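Local coordinates for putative uncharacterized protein (Chaetomium thermophilum, PDB 5T8V) that probably loads cohesin onto chromatin, this chain being the C-terminal, HEAT-repeat part of the SCC2 loader, at residues 965-970 with 1025-1030. Numbering follows the deposited sequence.
Sequences LDQLKI and PLDVRK
Ile-970 and Val-1028 bring the backbones closest, their CA atoms 6.3 Å apart, where the N-terminal parts of helices 969-986 and 1026-1042 meet. Ile-970 carries most of the contact, reaching across with both branches. Its CG2, anti to the backbone N, lies 3.5 Å from CB of Asp-1027 and also rests on CG2 of Val-1028. On the other branch CG1 lies beside the backbone N, and the extended chi2 (175°) carries CD1 to 4.2 Å from CG of Pro-1025, the N-cap residue of helix 1026-1042. CG2 of Val-1028 touches both CG1 and CG2 of the isoleucine, the two side chains crossing at about a right angle. Leu-965 adds a looser touch, its CD1 4.4 Å from the same valine methyl. On the solvent side, NE2 of Gln-967 stands 3.6 Å from OD2 of Asp-1027, amide and carboxylate planes 85° apart; this is too long to count as a hydrogen bond, and uncertain because the glutamine is poorly ordered. Asp-966 caps the turn leading into helix 969-986: its OD1 accepts from N of Lys-969 at 2.6 Å and more weakly from N of Leu-968. Its OD2 forms a salt bridge with NZ of Lys-969, which sits above the carboxylate plane. This small surface patch is apolar packing between helices of the HEAT-repeat array. Leu-965 also leans on Thr-956 and Ala-960 of helix 940-960, while on helix 1026-1042 Arg-1029 forms a salt bridge with Asp-1062 and Leu-1026 packs against Leu-1067 of helix 1065-1086.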
loop_
_atom_site.group_PDB
_atom_site.type_symbol
_atom_site.label_atom_id
_atom_site.label_comp_id
_atom_site.label_asym_id
_atom_site.label_seq_id
_atom_site.Cartn_x
_atom_site.Cartn_y
_atom_site.Cartn_z
ATOM N N LEU A 965 -71.431 20.334 1.675
ATOM C CA LEU A 965 -70.511 19.872 2.708
ATOM C C LEU A 965 -69.866 21.048 3.435
ATOM O O LEU A 965 -70.396 22.163 3.424
ATOM C CB LEU A 965 -69.437 18.974 2.086
ATOM C CG LEU A 965 -69.941 17.705 1.402
ATOM C CD1 LEU A 965 -68.841 17.089 0.553
ATOM C CD2 LEU A 965 -70.431 16.705 2.440
ATOM N N ASP A 966 -68.728 20.801 4.077
ATOM C CA ASP A 966 -67.931 21.838 4.719
ATOM C C ASP A 966 -66.566 21.234 5.014
ATOM O O ASP A 966 -66.339 20.040 4.805
ATOM C CB ASP A 966 -68.595 22.367 5.995
ATOM C CG ASP A 966 -68.979 21.260 6.958
ATOM O OD1 ASP A 966 -68.450 20.138 6.822
ATOM O OD2 ASP A 966 -69.809 21.514 7.856
ATOM N N GLN A 967 -65.654 22.073 5.503
ATOM C CA GLN A 967 -64.297 21.608 5.758
ATOM C C GLN A 967 -64.230 20.555 6.858
ATOM O O GLN A 967 -63.182 19.920 7.018
ATOM C CB GLN A 967 -63.397 22.792 6.121
ATOM C CG GLN A 967 -61.938 22.594 5.746
ATOM C CD GLN A 967 -61.743 22.439 4.249
ATOM O OE1 GLN A 967 -62.235 23.246 3.461
ATOM N NE2 GLN A 967 -61.031 21.390 3.849
ATOM N N LEU A 968 -65.312 20.349 7.607
ATOM C CA LEU A 968 -65.346 19.370 8.687
ATOM C C LEU A 968 -65.956 18.041 8.267
ATOM O O LEU A 968 -65.433 16.985 8.629
ATOM C CB LEU A 968 -66.127 19.934 9.880
ATOM C CG LEU A 968 -66.397 18.977 11.045
ATOM C CD1 LEU A 968 -65.113 18.335 11.544
ATOM C CD2 LEU A 968 -67.095 19.713 12.178
ATOM N N LYS A 969 -67.056 18.064 7.510
ATOM C CA LYS A 969 -67.657 16.816 7.052
ATOM C C LYS A 969 -66.739 16.071 6.091
ATOM O O LYS A 969 -66.785 14.836 6.026
ATOM C CB LYS A 969 -69.009 17.095 6.390
ATOM C CG LYS A 969 -70.094 17.564 7.356
ATOM C CD LYS A 969 -71.441 17.702 6.661
ATOM C CE LYS A 969 -72.495 18.282 7.596
ATOM N NZ LYS A 969 -72.265 19.727 7.876
ATOM N N ILE A 970 -65.902 16.794 5.344
ATOM C CA ILE A 970 -64.975 16.143 4.424
ATOM C C ILE A 970 -63.950 15.318 5.193
ATOM O O ILE A 970 -63.563 14.227 4.760
ATOM C CB ILE A 970 -64.297 17.191 3.521
ATOM C CG1 ILE A 970 -65.328 17.802 2.567
ATOM C CG2 ILE A 970 -63.139 16.563 2.733
ATOM C CD1 ILE A 970 -64.794 18.942 1.711
ATOM N N PRO A 1025 -64.875 17.426 -4.597
ATOM C CA PRO A 1025 -63.572 18.076 -4.406
ATOM C C PRO A 1025 -62.446 17.064 -4.282
ATOM O O PRO A 1025 -62.690 15.854 -4.272
ATOM C CB PRO A 1025 -63.763 18.876 -3.110
ATOM C CG PRO A 1025 -64.852 18.173 -2.387
ATOM C CD PRO A 1025 -65.770 17.631 -3.445
ATOM N N LEU A 1026 -61.208 17.547 -4.183
ATOM C CA LEU A 1026 -60.065 16.644 -4.142
ATOM C C LEU A 1026 -59.930 15.975 -2.778
ATOM O O LEU A 1026 -59.591 14.787 -2.698
ATOM C CB LEU A 1026 -58.788 17.409 -4.496
ATOM C CG LEU A 1026 -57.652 16.610 -5.140
ATOM C CD1 LEU A 1026 -58.082 16.017 -6.474
ATOM C CD2 LEU A 1026 -56.430 17.494 -5.329
ATOM N N ASP A 1027 -60.198 16.716 -1.700
ATOM C CA ASP A 1027 -60.130 16.142 -0.360
ATOM C C ASP A 1027 -61.101 14.983 -0.181
ATOM O O ASP A 1027 -60.949 14.204 0.767
ATOM C CB ASP A 1027 -60.412 17.218 0.690
ATOM C CG ASP A 1027 -59.325 18.274 0.753
ATOM O OD1 ASP A 1027 -58.182 17.981 0.340
ATOM O OD2 ASP A 1027 -59.614 19.396 1.223
ATOM N N VAL A 1028 -62.092 14.856 -1.057
ATOM C CA VAL A 1028 -63.041 13.748 -1.020
ATOM C C VAL A 1028 -62.643 12.648 -1.994
ATOM O O VAL A 1028 -62.663 11.466 -1.652
ATOM C CB VAL A 1028 -64.468 14.264 -1.308
ATOM C CG1 VAL A 1028 -65.455 13.107 -1.435
ATOM C CG2 VAL A 1028 -64.910 15.220 -0.211
ATOM N N ARG A 1029 -62.280 13.023 -3.223
ATOM C CA ARG A 1029 -61.879 12.027 -4.209
ATOM C C ARG A 1029 -60.656 11.248 -3.751
ATOM O O ARG A 1029 -60.511 10.069 -4.094
ATOM C CB ARG A 1029 -61.597 12.699 -5.553
ATOM C CG ARG A 1029 -62.824 13.278 -6.237
ATOM C CD ARG A 1029 -62.454 13.915 -7.566
ATOM N NE ARG A 1029 -62.014 12.923 -8.544
ATOM C CZ ARG A 1029 -61.427 13.216 -9.700
ATOM N NH1 ARG A 1029 -61.196 14.480 -10.034
ATOM N NH2 ARG A 1029 -61.064 12.243 -10.525
ATOM N N LYS A 1030 -59.761 11.880 -2.977
ATOM C CA LYS A 1030 -58.550 11.176 -2.555
ATOM C C LYS A 1030 -58.876 10.026 -1.611
ATOM O O LYS A 1030 -58.633 8.861 -1.972
ATOM C CB LYS A 1030 -57.550 12.163 -1.944
ATOM C CG LYS A 1030 -56.306 11.484 -1.382
ATOM C CD LYS A 1030 -55.373 12.461 -0.694
ATOM C CE LYS A 1030 -54.224 11.731 -0.011
ATOM N NZ LYS A 1030 -54.702 10.773 1.029
#